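Local coordinates for UPF0033 domain-containing protein (Desulfitobacterium hafniense, PDB 3HZ7) that is of unknown function but probably carries sulfur as a persulfide through this N-terminal domain of the TusA family, at residues Arg17-Leu22 / Glu50-Gln55; Val34-Asp39 / Gln43-Met48. All coordinates share one frame; numbering follows the deposited sequence.

Contact 1: Arg17-Leu22 / Glu50-Gln55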
loop_
_atom_site.group_PDB
_atom_site.type_symbol
_atom_site.label_atom_id
_atom_site.label_comp_id
_atom_site.label_asym_id
_atom_site.label_seq_id
_atom_site.Cartn_x
_atom_site.Cartn_y
_atom_site.Cartn_z
ATOM N N ARG A 17 4.867 4.599 -5.184
ATOM C CA ARG A 17 5.216 5.180 -3.909
ATOM C C ARG A 17 5.272 4.064 -2.851
ATOM O O ARG A 17 6.181 3.999 -2.023
ATOM C CB ARG A 17 4.193 6.286 -3.588
ATOM C CG ARG A 17 4.329 7.561 -4.469
ATOM C CD ARG A 17 3.383 8.710 -4.104
ATOM N NE ARG A 17 3.640 9.162 -2.739
ATOM C CZ ARG A 17 2.814 9.924 -2.012
ATOM N NH1 ARG A 17 1.637 10.335 -2.506
ATOM N NH2 ARG A 17 3.168 10.281 -0.774
ATOM N N ALA A 18 4.317 3.138 -2.905
ATOM C CA ALA A 18 4.293 2.039 -1.960
ATOM C C ALA A 18 5.470 1.135 -2.139
ATOM O O ALA A 18 6.082 0.722 -1.152
ATOM C CB ALA A 18 2.950 1.194 -2.087
ATOM N N LYS A 19 5.810 0.810 -3.382
ATOM C CA LYS A 19 6.917 -0.098 -3.586
ATOM C C LYS A 19 8.256 0.528 -3.125
ATOM O O LYS A 19 9.107 -0.152 -2.533
ATOM C CB LYS A 19 6.996 -0.544 -5.074
ATOM C CG LYS A 19 8.026 -1.656 -5.290
ATOM C CD LYS A 19 7.902 -2.261 -6.671
ATOM C CE LYS A 19 9.057 -3.204 -6.974
ATOM N NZ LYS A 19 8.756 -4.011 -8.200
ATOM N N LYS A 20 8.431 1.808 -3.392
ATOM C CA LYS A 20 9.641 2.534 -2.981
ATOM C C LYS A 20 9.712 2.494 -1.453
ATOM O O LYS A 20 10.763 2.263 -0.866
ATOM C CB LYS A 20 9.567 4.003 -3.386
ATOM C CG LYS A 20 9.517 4.265 -4.875
ATOM C CD LYS A 20 9.679 5.754 -5.177
ATOM C CE LYS A 20 10.886 6.354 -4.485
ATOM N NZ LYS A 20 11.401 7.544 -5.223
ATOM N N ALA A 21 8.596 2.743 -0.798
ATOM C CA ALA A 21 8.637 2.703 0.668
ATOM C C ALA A 21 8.969 1.315 1.209
ATOM O O ALA A 21 9.698 1.194 2.250
ATOM C CB ALA A 21 7.305 3.202 1.276
ATOM N N LEU A 22 8.445 0.262 0.558
ATOM C CA LEU A 22 8.724 -1.104 1.024
ATOM C C LEU A 22 10.178 -1.520 0.771
ATOM O O LEU A 22 10.816 -2.105 1.624
ATOM C CB LEU A 22 7.766 -2.102 0.381
ATOM C CG LEU A 22 6.335 -2.010 0.918
ATOM C CD1 LEU A 22 5.308 -2.486 -0.130
ATOM C CD2 LEU A 22 6.275 -2.798 2.223
ATOM N N GLU A 50 1.549 -9.189 -3.230
ATOM C CA GLU A 50 1.680 -10.639 -3.374
ATOM C C GLU A 50 2.934 -10.865 -4.200
ATOM O O GLU A 50 3.791 -11.664 -3.814
ATOM C CB GLU A 50 0.438 -11.270 -4.038
ATOM C CG GLU A 50 0.248 -10.977 -5.509
ATOM C CD GLU A 50 -0.767 -11.915 -6.173
ATOM O OE1 GLU A 50 -0.502 -13.142 -6.212
ATOM O OE2 GLU A 50 -1.821 -11.433 -6.658
ATOM N N GLY A 51 3.050 -10.153 -5.328
ATOM C CA GLY A 51 4.250 -10.262 -6.141
ATOM C C GLY A 51 5.505 -10.252 -5.274
ATOM O O GLY A 51 6.348 -11.142 -5.405
HETATM N N MSE A 52 5.638 -9.288 -4.363
HETATM C CA MSE A 52 6.810 -9.235 -3.486
HETATM C C MSE A 52 6.802 -10.239 -2.325
HETATM O O MSE A 52 7.780 -10.344 -1.584
HETATM C CB MSE A 52 6.994 -7.837 -2.889
HETATM C CG MSE A 52 7.202 -6.692 -3.879
HETATM SE SE MSE A 52 7.529 -4.985 -2.933
HETATM C CE MSE A 52 9.417 -5.212 -2.461
ATOM N N GLY A 53 5.722 -10.985 -2.142
ATOM C CA GLY A 53 5.714 -11.929 -1.042
ATOM C C GLY A 53 5.409 -11.266 0.301
ATOM O O GLY A 53 5.915 -11.676 1.348
ATOM N N TYR A 54 4.552 -10.252 0.262
ATOM C CA TYR A 54 4.198 -9.548 1.469
ATOM C C TYR A 54 2.744 -9.801 1.747
ATOM O O TYR A 54 1.969 -10.010 0.815
ATOM C CB TYR A 54 4.423 -8.027 1.292
ATOM C CG TYR A 54 5.885 -7.643 1.177
ATOM C CD1 TYR A 54 6.853 -8.280 1.948
ATOM C CD2 TYR A 54 6.292 -6.658 0.310
ATOM C CE1 TYR A 54 8.195 -7.931 1.857
ATOM C CE2 TYR A 54 7.643 -6.295 0.213
ATOM C CZ TYR A 54 8.577 -6.937 0.983
ATOM O OH TYR A 54 9.893 -6.558 0.902
ATOM N N GLN A 55 2.386 -9.780 3.026
ATOM C CA GLN A 55 0.995 -9.915 3.423
ATOM C C GLN A 55 0.374 -8.496 3.300
ATOM O O GLN A 55 1.056 -7.479 3.465
ATOM C CB GLN A 55 0.891 -10.420 4.885
ATOM C CG GLN A 55 1.479 -11.847 5.129
ATOM C CD GLN A 55 0.744 -12.933 4.333
ATOM O OE1 GLN A 55 -0.406 -13.275 4.637
ATOM N NE2 GLN A 55 1.404 -13.467 3.301
#
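Leu22 and Lys19 of helix 13-23 meet Met52, at the end of helix 39-52, and Tyr54, just beyond it, where the two helices of this alpha/beta domain lie side by side. The denser part of the contact is centred on Leu22. Its CD1 lies 4.4 Å from the selenium SE of Met52, while its CB approaches CE2 of Tyr54 obliquely at 4.2 Å. Behind it, Leu22 also rests on Met48, Val32 and Ile70, so this part merges with the core above the sheet. The outer side is looser. Here Lys19 touches only with CG, 4.1 Å from SE of Met52; the chi1 of -172° sends CG away from the backbone nitrogen, and the extended chain beyond it crosses the selenomethionine at a slant while its amine continues toward solvent. Between Met52 and Tyr54 the helix closes in a Schellman motif, with Gly53 at positive phi. Beyond it the Tyr54 ring lies beneath the carbonyl of Met52, whose O stands 4.1 Å above the ring centre. No hydrogen bond or salt bridge spans the segments, so the contact rests on dispersion and the burial of apolar surface, which fixes no precise orientation.

Contact 2: Val34-Asp39 / Gln43-Met48; sequences VLVDND and QNLQKM
Strand residues 34-36 lead through Asp37 and Asn38 straight into helix 39-52, and the chain folds back so that helical residues 43-48 lie over the strand they follow. The CA atoms of Val34 and Leu45 are 8.6 Å apart, leaving room for side chains between helix and strand, whereas at the start of the helix Asp39 and Gln43 approach within a single turn. There Gln43 N donates to Asp39 O at 2.9 Å, a nearly straight helical bond (163°). The same oxygen is approached by the side chain of Gln43: with CG anti to its carbonyl carbon (chi1 -57°), the extended chain runs alongside the first turn, and NE2 makes a weak, bent hydrogen bond to Asp39 O of 3.3 Å. Replaced by an alanine, Gln43 would probably leave Asp39 O without this second donor and uncover the flank of Asp39 CB. Asp39 turns its carboxylate elsewhere, OD2 forming a salt bridge with Arg42. Asn38 is the N-cap: its OD1 accepts from Ser41 N, while its ND2 gives a bond of 3.0 Å to Asp37 OD1, close to the amide plane, which helps fix the turn of the capping amide. Deeper in, the contact is purely apolar. One methyl of Leu45, CD1, reaches down to the strand and meets two valines tip to tip, Val36 CG1 at 3.9 Å and Val34 CB at 4.0 Å. Val34 and Val36 pair through their backbones with Val68 and Ile66 of strand 66-71, and Leu35, pointing away from the helix, pairs with strand 2-5. Leu45 also touches Val68 and Ala18, so it helps fill the core where helix 39-52, helix 13-23 and the sheet meet.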
loop_
_atom_site.group_PDB
_atom_site.type_symbol
_atom_site.label_atom_id
_atom_site.label_comp_id
_atom_site.label_asym_id
_atom_site.label_seq_id
_atom_site.Cartn_x
_atom_site.Cartn_y
_atom_site.Cartn_z
ATOM N N VAL A 34 -1.287 2.616 2.637
ATOM C CA VAL A 34 -1.494 3.554 1.543
ATOM C C VAL A 34 -2.955 3.953 1.440
ATOM O O VAL A 34 -3.829 3.083 1.409
ATOM C CB VAL A 34 -1.106 2.900 0.199
ATOM C CG1 VAL A 34 -0.979 4.007 -0.941
ATOM C CG2 VAL A 34 0.136 2.040 0.385
ATOM N N LEU A 35 -3.222 5.240 1.382
ATOM C CA LEU A 35 -4.597 5.700 1.186
ATOM C C LEU A 35 -4.883 5.924 -0.334
ATOM O O LEU A 35 -4.165 6.724 -1.019
ATOM C CB LEU A 35 -4.836 6.992 1.968
ATOM C CG LEU A 35 -4.446 6.984 3.454
ATOM C CD1 LEU A 35 -4.735 8.392 4.098
ATOM C CD2 LEU A 35 -5.279 5.901 4.177
ATOM N N VAL A 36 -5.854 5.185 -0.876
ATOM C CA VAL A 36 -6.267 5.360 -2.294
ATOM C C VAL A 36 -7.784 5.580 -2.415
ATOM O O VAL A 36 -8.560 5.325 -1.484
ATOM C CB VAL A 36 -5.795 4.219 -3.247
ATOM C CG1 VAL A 36 -4.282 4.248 -3.301
ATOM C CG2 VAL A 36 -6.332 2.772 -2.785
ATOM N N ASP A 37 -8.196 6.170 -3.537
ATOM C CA ASP A 37 -9.605 6.474 -3.728
ATOM C C ASP A 37 -10.301 5.645 -4.802
ATOM O O ASP A 37 -11.290 6.100 -5.356
ATOM C CB ASP A 37 -9.773 7.960 -4.035
ATOM C CG ASP A 37 -9.085 8.381 -5.346
ATOM O OD1 ASP A 37 -8.925 7.547 -6.265
ATOM O OD2 ASP A 37 -8.723 9.581 -5.455
ATOM N N ASN A 38 -9.805 4.456 -5.123
ATOM C CA ASN A 38 -10.514 3.652 -6.123
ATOM C C ASN A 38 -10.040 2.225 -5.957
ATOM O O ASN A 38 -8.903 1.993 -5.551
ATOM C CB ASN A 38 -10.250 4.205 -7.579
ATOM C CG ASN A 38 -8.804 4.078 -7.991
ATOM O OD1 ASN A 38 -8.366 3.011 -8.365
ATOM N ND2 ASN A 38 -8.045 5.158 -7.877
ATOM N N ASP A 39 -10.921 1.277 -6.274
ATOM C CA ASP A 39 -10.670 -0.157 -6.133
ATOM C C ASP A 39 -9.572 -0.700 -6.984
ATOM O O ASP A 39 -8.924 -1.695 -6.649
ATOM C CB ASP A 39 -11.936 -0.943 -6.473
ATOM C CG ASP A 39 -12.734 -1.285 -5.274
ATOM O OD1 ASP A 39 -13.568 -0.442 -4.842
ATOM O OD2 ASP A 39 -12.505 -2.423 -4.768
ATOM N N GLN A 43 -6.431 -2.990 -5.889
ATOM C CA GLN A 43 -6.057 -4.230 -6.554
ATOM C C GLN A 43 -4.613 -4.215 -6.996
ATOM O O GLN A 43 -3.876 -5.205 -6.858
ATOM C CB GLN A 43 -6.924 -4.447 -7.810
ATOM C CG GLN A 43 -8.415 -4.478 -7.560
ATOM C CD GLN A 43 -9.191 -4.485 -8.861
ATOM O OE1 GLN A 43 -8.854 -5.217 -9.773
ATOM N NE2 GLN A 43 -10.229 -3.668 -8.943
ATOM N N ASN A 44 -4.206 -3.103 -7.582
ATOM C CA ASN A 44 -2.827 -3.002 -8.043
ATOM C C ASN A 44 -1.860 -3.110 -6.862
ATOM O O ASN A 44 -0.844 -3.803 -6.933
ATOM C CB ASN A 44 -2.626 -1.688 -8.828
ATOM C CG ASN A 44 -3.300 -1.751 -10.168
ATOM O OD1 ASN A 44 -3.578 -2.852 -10.657
ATOM N ND2 ASN A 44 -3.568 -0.593 -10.782
ATOM N N LEU A 45 -2.206 -2.435 -5.776
ATOM C CA LEU A 45 -1.379 -2.508 -4.560
ATOM C C LEU A 45 -1.294 -3.936 -4.026
ATOM O O LEU A 45 -0.206 -4.354 -3.630
ATOM C CB LEU A 45 -1.925 -1.539 -3.491
ATOM C CG LEU A 45 -1.624 -0.050 -3.730
ATOM C CD1 LEU A 45 -2.584 0.799 -2.850
ATOM C CD2 LEU A 45 -0.150 0.251 -3.405
ATOM N N GLN A 46 -2.409 -4.701 -4.018
ATOM C CA GLN A 46 -2.340 -6.088 -3.519
ATOM C C GLN A 46 -1.564 -7.036 -4.435
ATOM O O GLN A 46 -0.816 -7.921 -3.976
ATOM C CB GLN A 46 -3.739 -6.665 -3.248
ATOM C CG GLN A 46 -4.436 -5.962 -2.098
ATOM C CD GLN A 46 -5.527 -6.781 -1.455
ATOM O OE1 GLN A 46 -6.519 -7.151 -2.093
ATOM N NE2 GLN A 46 -5.351 -7.049 -0.157
ATOM N N LYS A 47 -1.710 -6.849 -5.735
ATOM C CA LYS A 47 -0.964 -7.703 -6.699
ATOM C C LYS A 47 0.544 -7.461 -6.534
ATOM O O LYS A 47 1.363 -8.402 -6.592
ATOM C CB LYS A 47 -1.388 -7.384 -8.144
ATOM C CG LYS A 47 -2.942 -7.513 -8.383
ATOM C CD LYS A 47 -3.241 -8.229 -9.693
ATOM C CE LYS A 47 -4.727 -8.296 -10.045
ATOM N NZ LYS A 47 -5.319 -6.945 -10.331
HETATM N N MSE A 48 0.917 -6.199 -6.303
HETATM C CA MSE A 48 2.335 -5.858 -6.092
HETATM C C MSE A 48 2.787 -6.458 -4.796
HETATM O O MSE A 48 3.904 -6.992 -4.701
HETATM C CB MSE A 48 2.521 -4.324 -6.080
HETATM C CG MSE A 48 3.948 -3.862 -5.773
HETATM SE SE MSE A 48 4.380 -3.657 -3.823
HETATM C CE MSE A 48 3.295 -2.092 -3.546
#

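Contacts 1 and 2 show how one helix can serve two neighbours: helix 39-52 faces strand 31-36 through Leu45 in contact 2 and meets helix 13-23 at Met52 in contact 1. Their centres are 11 Å apart, yet they join through Ala18, which takes no part in contact 1 itself. Its CB lies 3.5 Å from Leu45 CD2, 3.6 Å from Met48 CE and 3.8 Å from Val34 CG2, so a small side chain probably allows the two helices and the strand to come this close. Cys11, present as S-mercaptocysteine, lies just before helix 13-23, consistent with the sulfur-carrying site of TusA relatives; the same helix's Pro14 touches Val36 of contact 2.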